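Local coordinates for putative carboxynorspermidine decarboxylase protein (Sinorhizobium meliloti, PDB 3MT1) that probably catalyses the pyridoxal-phosphate-dependent decarboxylation of carboxynorspermidine and carboxyspermidine to norspermidine and spermidine, at residues A22-R25 and E26-A30; E354-Y357 and A358-E361. All blocks are in the same frame, centred on the assembly; numbering follows the deposited sequence.

In the fold
From the N terminus, strand 6-10 of the mixed sheet domain leads into helix 11-28, whose last turns form interaction 1; the chain then enters strand 31-35, the first of the eight-stranded parallel barrel. Interaction 1 closes only a helical turn and its exit, and sets that helix against helix 209-223 and strand 226-229, the end of the barrel. Much later, after strand 349-353 of the mixed sheet, interaction 2 closes the turn that starts helix 357-362, which meets the second subunit. The two follow in series, neither nested nor crossed, on opposite sides of the chain's centre, their nearest atoms about 28 Å apart.

Interaction 1: residues A22-R25 and E26-A30; sequences AHVR and EKSGA
Lys-27 lays its CG over one face of the His-23 imidazole, off-centre toward the rim, in a CH-pi contact 4.1 Å from the ring centroid. The lysine chain bends at its second torsion (chi2 -46°) and crosses the ring at a slant, bringing CE to 3.7 Å from His-23 CE1. His-23 NE2 is hydrogen-bonded to Asp-210 of helix 209-223, which probably helps to hold the ring's rotation. The guanidinium of Arg-25 has Ala-22 CB at its edge, in plane, one turn back, and its NE pairs with Asp-53 in a salt bridge. All this happens on the final turns of helix 11-28, just before the first strand of the TIM-type barrel. Glu-26 N and Lys-27 N continue the helical bonding, to Ala-22 O at 2.7 Å and His-23 O at 2.9 Å. At the exit Gly-29, with positive phi (74°), leaves the helix while its N still reaches Arg-25 O at 2.8 Å. Ser-28 OG accepts from Ala-30 N at 3.0 Å, nearly straight (160°), forming an ST turn, and Ala-30 O receives a CA-H...O contact from Arg-25 CA at 3.4 Å.

Interaction 2: residues E354-Y357 and A358-E361; sequences EFTY and ADYE
Asp-359 reaches back against the chain direction to Thr-356: chi1 (-69°) sets CG beside its own backbone N, anti to the carbonyl carbon, and turns the carboxylate back toward the cap, where OD2 meets Thr-356 N. That bond, 3.0 Å from Thr-356 N to Asp-359 OD2, is nearly straight (166°) and uses the anti lone pair. Thr-356 is the N-cap of helix 357-362 and Asp-359 its N3 residue, so this is the side-chain-to-backbone half of a capping box; Thr-356 OG1 adds a weak bond to the same oxygen at 3.4 Å. The carboxylate stands steeply to the Phe-355 ring, their planes 72° apart. Tyr-360 N bonds to Thr-356 O at 3.2 Å, opening the helical pattern. On another side of the turn Tyr-357 lies over Glu-361, the two side chains crossing at a slant: CB of the glutamate sits beneath one face of the phenol ring, 4.0 Å from CE2. Tyr-357 CE1 meets the edge of the Tyr-360 ring, 4.1 Å from CD2. With Tyr-357 cut back to an alanine, the ring face over Glu-361 CB would be gone, and Arg-64 of the second subunit would probably lose its cation-pi partner. Glu-361 OE1 forms a salt bridge with Arg-69 of that subunit, while Arg-353 pairs with Asp-359 OD2; the aspartate therefore probably stays ionised, its negative charge suited to the start of a helix, and the glutamate's charge is likely answered across the dimer interface.

Interaction 1: residues A22-R25 and E26-A30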
loop_
_atom_site.group_PDB
_atom_site.type_symbol
_atom_site.label_atom_id
_atom_site.label_comp_id
_atom_site.label_asym_id
_atom_site.label_seq_id
_atom_site.Cartn_x
_atom_site.Cartn_y
_atom_site.Cartn_z
ATOM N N ALA B 22 20.088 6.477 -23.555
ATOM C CA ALA B 22 20.338 6.865 -24.948
ATOM C C ALA B 22 21.678 6.268 -25.506
ATOM O O ALA B 22 21.717 5.634 -26.581
ATOM C CB ALA B 22 20.336 8.368 -25.051
ATOM N N HIS B 23 22.760 6.463 -24.755
ATOM C CA HIS B 23 24.071 5.914 -25.098
ATOM C C HIS B 23 23.943 4.410 -25.413
ATOM O O HIS B 23 24.361 3.959 -26.464
ATOM C CB HIS B 23 25.030 6.180 -23.934
ATOM C CG HIS B 23 26.411 5.668 -24.148
ATOM N ND1 HIS B 23 27.424 6.455 -24.652
ATOM C CD2 HIS B 23 26.959 4.455 -23.905
ATOM C CE1 HIS B 23 28.535 5.742 -24.721
ATOM N NE2 HIS B 23 28.279 4.525 -24.275
ATOM N N VAL B 24 23.300 3.653 -24.528
ATOM C CA VAL B 24 23.064 2.241 -24.779
ATOM C C VAL B 24 22.251 2.019 -26.060
ATOM O O VAL B 24 22.626 1.192 -26.883
ATOM C CB VAL B 24 22.336 1.569 -23.601
ATOM C CG1 VAL B 24 21.752 0.208 -24.023
ATOM C CG2 VAL B 24 23.260 1.455 -22.386
ATOM N N ARG B 25 21.153 2.755 -26.225
ATOM C CA ARG B 25 20.318 2.630 -27.411
ATOM C C ARG B 25 21.151 2.896 -28.672
ATOM O O ARG B 25 21.002 2.233 -29.689
ATOM C CB ARG B 25 19.163 3.632 -27.360
ATOM C CG ARG B 25 18.277 3.463 -26.171
ATOM C CD ARG B 25 17.143 4.494 -26.066
ATOM N NE ARG B 25 16.549 4.877 -27.336
ATOM C CZ ARG B 25 16.780 6.050 -27.924
ATOM N NH1 ARG B 25 17.566 6.949 -27.338
ATOM N NH2 ARG B 25 16.221 6.334 -29.093
ATOM N N GLU B 26 22.033 3.874 -28.581
ATOM C CA GLU B 26 22.828 4.310 -29.705
ATOM C C GLU B 26 23.876 3.216 -30.074
ATOM O O GLU B 26 23.989 2.803 -31.242
ATOM C CB GLU B 26 23.471 5.639 -29.288
ATOM C CG GLU B 26 24.306 6.369 -30.312
ATOM C CD GLU B 26 25.240 7.390 -29.630
ATOM O OE1 GLU B 26 24.935 7.802 -28.474
ATOM O OE2 GLU B 26 26.263 7.785 -30.237
ATOM N N LYS B 27 24.594 2.729 -29.058
ATOM C CA LYS B 27 25.665 1.742 -29.219
ATOM C C LYS B 27 25.144 0.373 -29.589
ATOM O O LYS B 27 25.787 -0.345 -30.356
ATOM C CB LYS B 27 26.469 1.607 -27.928
ATOM C CG LYS B 27 27.251 2.837 -27.514
ATOM C CD LYS B 27 28.017 3.445 -28.665
ATOM C CE LYS B 27 29.012 4.440 -28.153
ATOM N NZ LYS B 27 29.617 5.258 -29.238
ATOM N N SER B 28 23.973 0.025 -29.061
ATOM C CA SER B 28 23.440 -1.316 -29.164
ATOM C C SER B 28 22.451 -1.423 -30.283
ATOM O O SER B 28 22.335 -2.482 -30.875
ATOM C CB SER B 28 22.728 -1.727 -27.859
ATOM O OG SER B 28 21.680 -0.819 -27.537
ATOM N N GLY B 29 21.700 -0.348 -30.546
ATOM C CA GLY B 29 20.522 -0.416 -31.423
ATOM C C GLY B 29 19.343 -1.098 -30.738
ATOM O O GLY B 29 18.321 -1.400 -31.363
ATOM N N ALA B 30 19.481 -1.361 -29.442
ATOM C CA ALA B 30 18.399 -1.942 -28.672
ATOM C C ALA B 30 17.459 -0.787 -28.322
ATOM O O ALA B 30 17.870 0.380 -28.323
ATOM C CB ALA B 30 18.931 -2.634 -27.436
#

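Interaction 2: residues E354-Y357 and A358-E361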
loop_
_atom_site.group_PDB
_atom_site.type_symbol
_atom_site.label_atom_id
_atom_site.label_comp_id
_atom_site.label_asym_id
_atom_site.label_seq_id
_atom_site.Cartn_x
_atom_site.Cartn_y
_atom_site.Cartn_z
ATOM N N GLU B 354 -0.292 18.286 -5.246
ATOM C CA GLU B 354 -0.437 18.344 -3.814
ATOM C C GLU B 354 -1.700 17.552 -3.501
ATOM O O GLU B 354 -2.715 17.727 -4.180
ATOM C CB GLU B 354 -0.631 19.791 -3.424
ATOM C CG GLU B 354 0.019 20.248 -2.126
ATOM C CD GLU B 354 -0.047 21.798 -1.961
ATOM O OE1 GLU B 354 -1.028 22.426 -2.464
ATOM O OE2 GLU B 354 0.872 22.383 -1.330
ATOM N N PHE B 355 -1.625 16.666 -2.501
ATOM C CA PHE B 355 -2.759 15.855 -2.112
ATOM C C PHE B 355 -3.444 16.486 -0.921
ATOM O O PHE B 355 -2.799 16.876 0.050
ATOM C CB PHE B 355 -2.371 14.402 -1.861
ATOM C CG PHE B 355 -1.675 13.736 -3.050
ATOM C CD1 PHE B 355 -0.289 13.598 -3.083
ATOM C CD2 PHE B 355 -2.415 13.274 -4.145
ATOM C CE1 PHE B 355 0.343 13.005 -4.177
ATOM C CE2 PHE B 355 -1.807 12.695 -5.227
ATOM C CZ PHE B 355 -0.430 12.543 -5.256
ATOM N N THR B 356 -4.762 16.626 -1.015
ATOM C CA THR B 356 -5.501 17.406 -0.069
ATOM C C THR B 356 -6.520 16.510 0.628
ATOM O O THR B 356 -6.706 15.349 0.253
ATOM C CB THR B 356 -6.244 18.493 -0.817
ATOM O OG1 THR B 356 -7.261 17.875 -1.597
ATOM C CG2 THR B 356 -5.303 19.254 -1.740
ATOM N N TYR B 357 -7.205 17.066 1.616
ATOM C CA TYR B 357 -8.263 16.369 2.319
ATOM C C TYR B 357 -9.281 15.731 1.363
ATOM O O TYR B 357 -9.714 14.577 1.544
ATOM C CB TYR B 357 -8.965 17.323 3.317
ATOM C CG TYR B 357 -10.152 16.682 3.957
ATOM C CD1 TYR B 357 -9.980 15.725 4.958
ATOM C CD2 TYR B 357 -11.443 16.982 3.540
ATOM C CE1 TYR B 357 -11.065 15.113 5.552
ATOM C CE2 TYR B 357 -12.553 16.360 4.125
ATOM C CZ TYR B 357 -12.338 15.427 5.126
ATOM O OH TYR B 357 -13.373 14.772 5.699
ATOM N N ALA B 358 -9.661 16.488 0.346
ATOM C CA ALA B 358 -10.657 16.027 -0.612
ATOM C C ALA B 358 -10.157 14.780 -1.382
ATOM O O ALA B 358 -10.951 13.922 -1.733
ATOM C CB ALA B 358 -11.041 17.163 -1.565
ATOM N N ASP B 359 -8.852 14.663 -1.639
ATOM C CA ASP B 359 -8.327 13.416 -2.169
ATOM C C ASP B 359 -8.566 12.313 -1.159
ATOM O O ASP B 359 -9.157 11.308 -1.483
ATOM C CB ASP B 359 -6.850 13.540 -2.503
ATOM C CG ASP B 359 -6.608 14.449 -3.671
ATOM O OD1 ASP B 359 -7.163 14.177 -4.743
ATOM O OD2 ASP B 359 -5.872 15.461 -3.533
ATOM N N TYR B 360 -8.155 12.505 0.088
ATOM C CA TYR B 360 -8.391 11.477 1.092
ATOM C C TYR B 360 -9.851 11.068 1.168
ATOM O O TYR B 360 -10.159 9.888 1.052
ATOM C CB TYR B 360 -7.901 11.939 2.460
ATOM C CG TYR B 360 -8.313 11.074 3.623
ATOM C CD1 TYR B 360 -7.796 9.778 3.795
ATOM C CD2 TYR B 360 -9.169 11.576 4.594
ATOM C CE1 TYR B 360 -8.172 9.001 4.911
ATOM C CE2 TYR B 360 -9.548 10.831 5.686
ATOM C CZ TYR B 360 -9.060 9.566 5.844
ATOM O OH TYR B 360 -9.438 8.878 6.953
ATOM N N GLU B 361 -10.742 12.064 1.317
ATOM C CA GLU B 361 -12.156 11.819 1.589
ATOM C C GLU B 361 -12.789 11.060 0.444
ATOM O O GLU B 361 -13.573 10.117 0.661
ATOM C CB GLU B 361 -12.922 13.122 1.783
ATOM C CG GLU B 361 -14.221 12.918 2.521
ATOM C CD GLU B 361 -15.163 14.091 2.451
ATOM O OE1 GLU B 361 -15.772 14.435 3.508
ATOM O OE2 GLU B 361 -15.303 14.658 1.345
#